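Local coordinates for prolyl oligopeptidase (Novosphingobium capsulatum, PDB 1YR2), which probably cleaves oligopeptides on the carboxyl side of proline, and to some extent alanine, as a serine endopeptidase of the S9A family, at residues D550-G555 and P589-A594; L569-G574 and A583-R588; P648-T653 and F667-A672. One frame throughout, in Å; residues are numbered along the deposited sequence.

Interaction 1. Residues D550-G555 and P589-A594; sequences DFIAAG and PDLFAA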
loop_
_atom_site.group_PDB
_atom_site.type_symbol
_atom_site.label_atom_id
_atom_site.label_comp_id
_atom_site.label_asym_id
_atom_site.label_seq_id
_atom_site.Cartn_x
_atom_site.Cartn_y
_atom_site.Cartn_z
ATOM N N ASP A 550 15.360 -17.279 3.923
ATOM C CA ASP A 550 15.458 -16.236 2.893
ATOM C C ASP A 550 16.007 -14.950 3.516
ATOM O O ASP A 550 16.829 -14.248 2.934
ATOM C CB ASP A 550 14.106 -15.922 2.234
ATOM C CG ASP A 550 13.578 -16.999 1.298
ATOM O OD1 ASP A 550 14.323 -17.927 0.913
ATOM O OD2 ASP A 550 12.371 -16.969 0.902
ATOM N N PHE A 551 15.565 -14.646 4.718
ATOM C CA PHE A 551 15.914 -13.355 5.340
ATOM C C PHE A 551 17.341 -13.381 5.864
ATOM O O PHE A 551 18.104 -12.389 5.763
ATOM C CB PHE A 551 14.885 -13.057 6.393
ATOM C CG PHE A 551 14.891 -11.627 6.933
ATOM C CD1 PHE A 551 14.528 -10.540 6.131
ATOM C CD2 PHE A 551 15.204 -11.396 8.226
ATOM C CE1 PHE A 551 14.518 -9.236 6.641
ATOM C CE2 PHE A 551 15.205 -10.078 8.741
ATOM C CZ PHE A 551 14.844 -9.019 7.962
ATOM N N ILE A 552 17.715 -14.511 6.435
ATOM C CA ILE A 552 19.085 -14.706 6.845
ATOM C C ILE A 552 20.007 -14.617 5.610
ATOM O O ILE A 552 21.047 -13.990 5.671
ATOM C CB ILE A 552 19.209 -16.058 7.541
ATOM C CG1 ILE A 552 18.731 -15.954 8.994
ATOM C CG2 ILE A 552 20.640 -16.525 7.553
ATOM C CD1 ILE A 552 18.447 -17.323 9.605
ATOM N N ALA A 553 19.651 -15.269 4.515
ATOM C CA ALA A 553 20.442 -15.165 3.312
ATOM C C ALA A 553 20.534 -13.748 2.748
ATOM O O ALA A 553 21.579 -13.393 2.144
ATOM C CB ALA A 553 19.941 -16.153 2.243
ATOM N N ALA A 554 19.484 -12.935 2.943
ATOM C CA ALA A 554 19.525 -11.537 2.543
ATOM C C ALA A 554 20.607 -10.806 3.337
ATOM O O ALA A 554 21.401 -10.052 2.755
ATOM C CB ALA A 554 18.161 -10.828 2.811
ATOM N N GLY A 555 20.595 -10.995 4.663
ATOM C CA GLY A 555 21.584 -10.411 5.557
ATOM C C GLY A 555 23.018 -10.810 5.199
ATOM O O GLY A 555 23.919 -9.978 5.064
ATOM N N PRO A 589 21.983 -14.917 15.891
ATOM C CA PRO A 589 22.250 -13.702 16.680
ATOM C C PRO A 589 23.569 -13.059 16.276
ATOM O O PRO A 589 23.707 -11.828 16.385
ATOM C CB PRO A 589 22.292 -14.200 18.116
ATOM C CG PRO A 589 22.518 -15.669 18.014
ATOM C CD PRO A 589 21.868 -16.113 16.733
ATOM N N ASP A 590 24.512 -13.858 15.776
ATOM C CA ASP A 590 25.808 -13.333 15.304
ATOM C C ASP A 590 25.739 -12.474 14.055
ATOM O O ASP A 590 26.662 -11.716 13.780
ATOM C CB ASP A 590 26.785 -14.480 15.008
ATOM C CG ASP A 590 26.254 -15.409 13.930
ATOM O OD1 ASP A 590 25.091 -15.894 14.052
ATOM O OD2 ASP A 590 26.895 -15.696 12.912
ATOM N N LEU A 591 24.660 -12.588 13.284
ATOM C CA LEU A 591 24.544 -11.844 12.029
ATOM C C LEU A 591 24.101 -10.383 12.164
ATOM O O LEU A 591 24.343 -9.582 11.248
ATOM C CB LEU A 591 23.608 -12.605 11.106
ATOM C CG LEU A 591 23.466 -12.315 9.615
ATOM C CD1 LEU A 591 24.818 -12.215 8.869
ATOM C CD2 LEU A 591 22.583 -13.452 9.041
ATOM N N PHE A 592 23.446 -10.045 13.279
ATOM C CA PHE A 592 22.724 -8.774 13.456
ATOM C C PHE A 592 23.314 -7.969 14.598
ATOM O O PHE A 592 23.538 -8.478 15.690
ATOM C CB PHE A 592 21.216 -9.030 13.718
ATOM C CG PHE A 592 20.610 -9.982 12.719
ATOM C CD1 PHE A 592 20.538 -9.633 11.387
ATOM C CD2 PHE A 592 20.210 -11.261 13.091
ATOM C CE1 PHE A 592 20.025 -10.519 10.437
ATOM C CE2 PHE A 592 19.689 -12.153 12.145
ATOM C CZ PHE A 592 19.594 -11.767 10.812
ATOM N N ALA A 593 23.578 -6.702 14.345
ATOM C CA ALA A 593 24.031 -5.814 15.411
ATOM C C ALA A 593 22.880 -5.388 16.284
ATOM O O ALA A 593 23.061 -5.177 17.498
ATOM C CB ALA A 593 24.722 -4.618 14.840
ATOM N N ALA A 594 21.709 -5.218 15.676
ATOM C CA ALA A 594 20.547 -4.779 16.425
ATOM C C ALA A 594 19.295 -5.243 15.739
ATOM O O ALA A 594 19.314 -5.470 14.570
ATOM C CB ALA A 594 20.546 -3.290 16.563
#
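Ile552 and Leu591 meet in the alpha/beta-hydrolase domain, where helix 544-560 packs against the loop that leads from helix 576-587 into strand 594-598. The segments 550-555 and 589-594 bury 186 Å² between them, and no hydrogen bond crosses the gap; everything here is apolar packing and van der Waals contact with the backbone.

The one close contact between side chains joins methyl to methyl: Ile552 CG2 lies 3.9 Å from Leu591 CD2, the two side chains crossing at a slant. Leu591 reaches over from the loop with CG anti to the backbone N (chi1 -166°), which carries its branched end toward the helix. On Ile552, CG2 is the branch that meets it.

The remaining close contacts are leucine against helix backbone. Leu591 CD2 also sits 3.7 Å from Ile552 O, so a single methyl touches both the side chain and the carbonyl of one residue. The other branch goes nearly one turn along: Leu591 CD1 is 4.3 Å from Gly555 C. The side of Gly555 on which a CB would stand faces the loop, looking onto Leu591 CD2 and the Phe592 ring. Here the two backbones come nearest, with Gly555 CA 7.3 Å from Leu591 CA. The Phe592 ring adds looser cover beside Ile552 and Gly555.

Among the neighbours, Phe551 turns to Ile571 of strand 569-574 and to Leu580 and Val584 of helix 576-587, while Ile552 touches Gln587 of that same helix.

Inside the loop itself, Phe592 lays its ring beneath its neighbour: Leu591 CB stands 3.9 Å above the ring plane, over the centre of the ring.

Interaction 2. Residues L569-G574 and A583-R588; sequences LAIEGG and AVTNQR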
loop_
_atom_site.group_PDB
_atom_site.type_symbol
_atom_site.label_atom_id
_atom_site.label_comp_id
_atom_site.label_asym_id
_atom_site.label_seq_id
_atom_site.Cartn_x
_atom_site.Cartn_y
_atom_site.Cartn_z
ATOM N N LEU A 569 24.667 -4.498 10.487
ATOM C CA LEU A 569 23.317 -4.864 10.041
ATOM C C LEU A 569 22.257 -4.772 11.144
ATOM O O LEU A 569 22.380 -5.393 12.217
ATOM C CB LEU A 569 23.337 -6.290 9.455
ATOM C CG LEU A 569 22.064 -6.792 8.810
ATOM C CD1 LEU A 569 21.562 -5.888 7.708
ATOM C CD2 LEU A 569 22.311 -8.182 8.296
ATOM N N ALA A 570 21.226 -3.981 10.905
ATOM C CA ALA A 570 20.047 -3.923 11.768
ATOM C C ALA A 570 18.841 -4.475 11.017
ATOM O O ALA A 570 18.730 -4.314 9.802
ATOM C CB ALA A 570 19.746 -2.498 12.181
ATOM N N ILE A 571 17.895 -5.081 11.749
ATOM C CA ILE A 571 16.707 -5.642 11.107
ATOM C C ILE A 571 15.457 -5.149 11.795
ATOM O O ILE A 571 15.456 -4.922 12.996
ATOM C CB ILE A 571 16.738 -7.184 11.110
ATOM C CG1 ILE A 571 17.074 -7.748 12.513
ATOM C CG2 ILE A 571 17.736 -7.652 10.107
ATOM C CD1 ILE A 571 16.904 -9.281 12.643
ATOM N N GLU A 572 14.391 -4.947 11.024
ATOM C CA GLU A 572 13.123 -4.460 11.579
ATOM C C GLU A 572 12.021 -5.244 10.884
ATOM O O GLU A 572 12.155 -5.623 9.712
ATOM C CB GLU A 572 12.979 -2.957 11.281
ATOM C CG GLU A 572 11.831 -2.293 12.026
ATOM C CD GLU A 572 11.722 -0.748 11.877
ATOM O OE1 GLU A 572 12.712 -0.056 11.536
ATOM O OE2 GLU A 572 10.598 -0.226 12.089
ATOM N N GLY A 573 10.907 -5.412 11.605
ATOM C CA GLY A 573 9.723 -6.032 11.069
ATOM C C GLY A 573 8.591 -5.899 12.065
ATOM O O GLY A 573 8.853 -5.637 13.242
ATOM N N GLY A 574 7.346 -6.000 11.596
ATOM C CA GLY A 574 6.151 -5.824 12.424
ATOM C C GLY A 574 5.083 -6.907 12.210
ATOM O O GLY A 574 4.854 -7.346 11.072
ATOM N N ALA A 583 12.513 -14.798 15.207
ATOM C CA ALA A 583 12.980 -16.111 14.830
ATOM C C ALA A 583 14.425 -16.052 14.295
ATOM O O ALA A 583 15.250 -16.860 14.684
ATOM C CB ALA A 583 12.066 -16.721 13.802
ATOM N N VAL A 584 14.738 -15.107 13.405
ATOM C CA VAL A 584 16.096 -15.045 12.859
ATOM C C VAL A 584 17.087 -14.553 13.953
ATOM O O VAL A 584 18.264 -14.896 13.922
ATOM C CB VAL A 584 16.211 -14.192 11.570
ATOM C CG1 VAL A 584 15.289 -14.715 10.529
ATOM C CG2 VAL A 584 15.972 -12.655 11.866
ATOM N N THR A 585 16.613 -13.795 14.930
ATOM C CA THR A 585 17.461 -13.340 16.031
ATOM C C THR A 585 17.917 -14.554 16.894
ATOM O O THR A 585 19.056 -14.626 17.283
ATOM C CB THR A 585 16.743 -12.274 16.913
ATOM O OG1 THR A 585 16.580 -11.018 16.207
ATOM C CG2 THR A 585 17.593 -11.943 18.126
ATOM N N ASN A 586 17.022 -15.497 17.171
ATOM C CA ASN A 586 17.390 -16.735 17.872
ATOM C C ASN A 586 18.330 -17.586 17.059
ATOM O O ASN A 586 19.238 -18.183 17.623
ATOM C CB ASN A 586 16.150 -17.565 18.232
ATOM C CG ASN A 586 15.360 -16.974 19.350
ATOM O OD1 ASN A 586 15.916 -16.260 20.183
ATOM N ND2 ASN A 586 14.065 -17.249 19.392
ATOM N N GLN A 587 18.095 -17.690 15.743
ATOM C CA GLN A 587 18.830 -18.640 14.894
ATOM C C GLN A 587 20.236 -18.121 14.540
ATOM O O GLN A 587 21.218 -18.893 14.530
ATOM C CB GLN A 587 18.012 -18.997 13.635
ATOM C CG GLN A 587 16.707 -19.691 13.951
ATOM C CD GLN A 587 15.843 -20.041 12.718
ATOM O OE1 GLN A 587 16.244 -19.808 11.587
ATOM N NE2 GLN A 587 14.664 -20.635 12.959
ATOM N N ARG A 588 20.347 -16.812 14.300
ATOM C CA ARG A 588 21.611 -16.199 13.869
ATOM C C ARG A 588 21.875 -14.879 14.570
ATOM O O ARG A 588 22.022 -13.846 13.936
ATOM C CB ARG A 588 21.629 -16.011 12.357
ATOM C CG ARG A 588 21.718 -17.304 11.597
ATOM C CD ARG A 588 22.974 -18.104 11.818
ATOM N NE ARG A 588 24.151 -17.279 11.582
ATOM C CZ ARG A 588 24.639 -17.042 10.357
ATOM N NH1 ARG A 588 24.091 -17.599 9.300
ATOM N NH2 ARG A 588 25.699 -16.274 10.197
#
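Ile571 in strand 569-574 and Thr585 in helix 576-587 mark the closest backbone approach, their CA atoms 9.2 Å apart, so side chains have to fill the space between strand and helix. Ile571 does most of this. Its CG1 lies between the backbone N and the carbonyl carbon (chi1 49°), and the extended chi2 of 171° then sends CD1 straight out to the helix. That methyl lies 3.6 Å from Val584 CG2, a close methyl-methyl contact between side chains that approach at an oblique angle. The same CD1 is 4.0 Å from Thr585 OG1. This hydroxyl is engaged within its own helix, hydrogen-bonded to Ile581 O one turn back, so Ile571 meets a satisfied oxygen and the contact is purely van der Waals.

The sharp strand-to-helix turn joining the two elements fits the nucleophile elbow of this hydrolase fold, with Gly573 as the first glycine of a GxSxG pattern. Strand and helix open a beta-alpha-beta unit that strand 594-598 completes. Phe592, in the loop after helix 576-587, touches both Ile571 and Val584. Strands 490-493 and 594-598 flank strand 569-574 in the sheet, and Leu713 of helix 699-717 packs on Ala570 and Glu572.

Interaction 3. Residues P648-T653 and F667-A672; sequences PAILVT and FKYTAA. Unlike the reference sequence in segment 667-672: Phe667 (reference Leu).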
loop_
_atom_site.group_PDB
_atom_site.type_symbol
_atom_site.label_atom_id
_atom_site.label_comp_id
_atom_site.label_asym_id
_atom_site.label_seq_id
_atom_site.Cartn_x
_atom_site.Cartn_y
_atom_site.Cartn_z
ATOM N N PRO A 648 22.050 -9.702 19.683
ATOM C CA PRO A 648 22.054 -8.303 19.290
ATOM C C PRO A 648 21.369 -7.427 20.344
ATOM O O PRO A 648 20.664 -7.902 21.257
ATOM C CB PRO A 648 21.231 -8.288 18.003
ATOM C CG PRO A 648 20.775 -9.644 17.754
ATOM C CD PRO A 648 21.209 -10.543 18.809
ATOM N N ALA A 649 21.570 -6.140 20.202
ATOM C CA ALA A 649 20.709 -5.174 20.923
ATOM C C ALA A 649 19.311 -5.328 20.335
ATOM O O ALA A 649 19.166 -5.436 19.122
ATOM C CB ALA A 649 21.212 -3.769 20.734
ATOM N N ILE A 650 18.279 -5.307 21.178
ATOM C CA ILE A 650 16.928 -5.554 20.751
ATOM C C ILE A 650 16.001 -4.569 21.410
ATOM O O ILE A 650 16.087 -4.369 22.630
ATOM C CB ILE A 650 16.465 -6.992 21.125
ATOM C CG1 ILE A 650 17.334 -8.056 20.462
ATOM C CG2 ILE A 650 14.999 -7.205 20.750
ATOM C CD1 ILE A 650 17.078 -9.478 20.951
ATOM N N LEU A 651 15.168 -3.910 20.604
ATOM C CA LEU A 651 14.157 -2.989 21.116
ATOM C C LEU A 651 12.834 -3.510 20.587
ATOM O O LEU A 651 12.460 -3.293 19.408
ATOM C CB LEU A 651 14.423 -1.557 20.645
ATOM C CG LEU A 651 13.497 -0.441 21.125
ATOM C CD1 LEU A 651 13.534 -0.375 22.628
ATOM C CD2 LEU A 651 13.894 0.870 20.464
ATOM N N VAL A 652 12.140 -4.215 21.464
ATOM C CA VAL A 652 10.788 -4.679 21.226
ATOM C C VAL A 652 9.807 -3.488 21.339
ATOM O O VAL A 652 9.919 -2.661 22.253
ATOM C CB VAL A 652 10.432 -5.764 22.236
ATOM C CG1 VAL A 652 9.029 -6.307 22.003
ATOM C CG2 VAL A 652 11.549 -6.842 22.280
ATOM N N THR A 653 8.872 -3.346 20.416
ATOM C CA THR A 653 7.886 -2.236 20.542
ATOM C C THR A 653 6.478 -2.736 20.451
ATOM O O THR A 653 6.168 -3.644 19.652
ATOM C CB THR A 653 8.088 -1.142 19.469
ATOM O OG1 THR A 653 7.899 -1.738 18.189
ATOM C CG2 THR A 653 9.511 -0.596 19.443
ATOM N N PHE A 667 5.541 -8.893 25.743
ATOM C CA PHE A 667 5.874 -8.822 27.131
ATOM C C PHE A 667 6.614 -10.092 27.527
ATOM O O PHE A 667 7.653 -10.008 28.189
ATOM C CB PHE A 667 4.615 -8.688 27.995
ATOM C CG PHE A 667 3.834 -7.387 27.839
ATOM C CD1 PHE A 667 4.282 -6.309 27.071
ATOM C CD2 PHE A 667 2.592 -7.280 28.497
ATOM C CE1 PHE A 667 3.531 -5.195 26.938
ATOM C CE2 PHE A 667 1.824 -6.138 28.387
ATOM C CZ PHE A 667 2.293 -5.080 27.643
ATOM N N LYS A 668 6.103 -11.279 27.184
ATOM C CA LYS A 668 6.736 -12.554 27.629
ATOM C C LYS A 668 8.084 -12.744 26.959
ATOM O O LYS A 668 9.030 -13.230 27.577
ATOM C CB LYS A 668 5.845 -13.764 27.290
ATOM C CG LYS A 668 4.558 -13.796 28.142
ATOM C CD LYS A 668 3.962 -15.201 28.203
ATOM C CE LYS A 668 3.853 -15.831 26.845
ATOM N NZ LYS A 668 3.068 -17.082 26.898
ATOM N N TYR A 669 8.171 -12.344 25.687
ATOM C CA TYR A 669 9.415 -12.427 24.920
ATOM C C TYR A 669 10.496 -11.562 25.545
ATOM O O TYR A 669 11.611 -12.012 25.705
ATOM C CB TYR A 669 9.161 -11.998 23.462
ATOM C CG TYR A 669 10.370 -11.896 22.631
ATOM C CD1 TYR A 669 11.018 -13.041 22.170
ATOM C CD2 TYR A 669 10.811 -10.668 22.170
ATOM C CE1 TYR A 669 12.166 -12.953 21.354
ATOM C CE2 TYR A 669 11.944 -10.572 21.354
ATOM C CZ TYR A 669 12.595 -11.718 20.925
ATOM O OH TYR A 669 13.703 -11.586 20.114
ATOM N N THR A 670 10.137 -10.355 25.959
ATOM C CA THR A 670 11.074 -9.459 26.656
ATOM C C THR A 670 11.542 -10.024 28.009
ATOM O O THR A 670 12.719 -9.945 28.387
ATOM C CB THR A 670 10.373 -8.086 26.878
ATOM O OG1 THR A 670 10.073 -7.499 25.600
ATOM C CG2 THR A 670 11.332 -7.113 27.578
ATOM N N ALA A 671 10.610 -10.564 28.780
ATOM C CA ALA A 671 10.958 -11.203 30.050
ATOM C C ALA A 671 11.957 -12.323 29.829
ATOM O O ALA A 671 12.914 -12.431 30.582
ATOM C CB ALA A 671 9.710 -11.699 30.803
ATOM N N ALA A 672 11.756 -13.131 28.780
ATOM C CA ALA A 672 12.639 -14.213 28.448
ATOM C C ALA A 672 14.033 -13.724 28.085
ATOM O O ALA A 672 15.034 -14.257 28.629
ATOM C CB ALA A 672 12.059 -15.121 27.292
#
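Val652 projects from strand 649-654 toward Tyr669 and Thr670 of helix 664-675. The short axes of strand and helix run nearly antiparallel, at 158°, and come within 9.5 Å, a strand-helix pairing of a beta-alpha-beta unit. Starting at the root of the valine, CB is 3.8 Å from Thr670 OG1. CG1, anti to the backbone N (chi1 -179°), stays near the same oxygen. CG2 has two partners: it is 3.7 Å from Thr670 OG1, and it meets the CD2-CE2 edge of the Tyr669 ring, close to the ring plane and 3.9 Å from either carbon. All three valine carbons thus gather round one hydroxyl, whose hydrogen-bonding partner is Ser666 O in the helix's first turn.

Ile650, two residues earlier, extends the contact toward the tip of the tyrosine. Its CD1 is 4.1 Å from Tyr669 OH, and the two side chains cross at about a right angle.

Strands 594-598 and 683-687 lie on either side of strand 649-654 in the sheet, and Ile685 of the latter also touches Thr670. Helix 699-717 packs through Phe712 against Ala649 and Leu651, while Met602 from a loop touches Tyr669.

All three contacts belong to the catalytic alpha/beta-hydrolase domain. Interactions 2 and 3 seat helices 576-587 and 664-675 on the central mixed sheet; interaction 1 packs helix 544-560 on the loop entering strand 594-598. Interaction 2 is nested within the loop closed by interaction 1, and interaction 3 follows later in the chain. Centres of interactions 1 and 2 lie about 6 Å apart, 2 and 3 about 12 Å, 1 and 3 about 17 Å. Strands 569-574, 594-598 and 649-654 are parallel neighbours, and Ala593 bridges the outer two through probable hydrogen bonds, its N to Leu569 O and its O to Ala649 N. Interaction 2 thus underlies the probable nucleophile elbow.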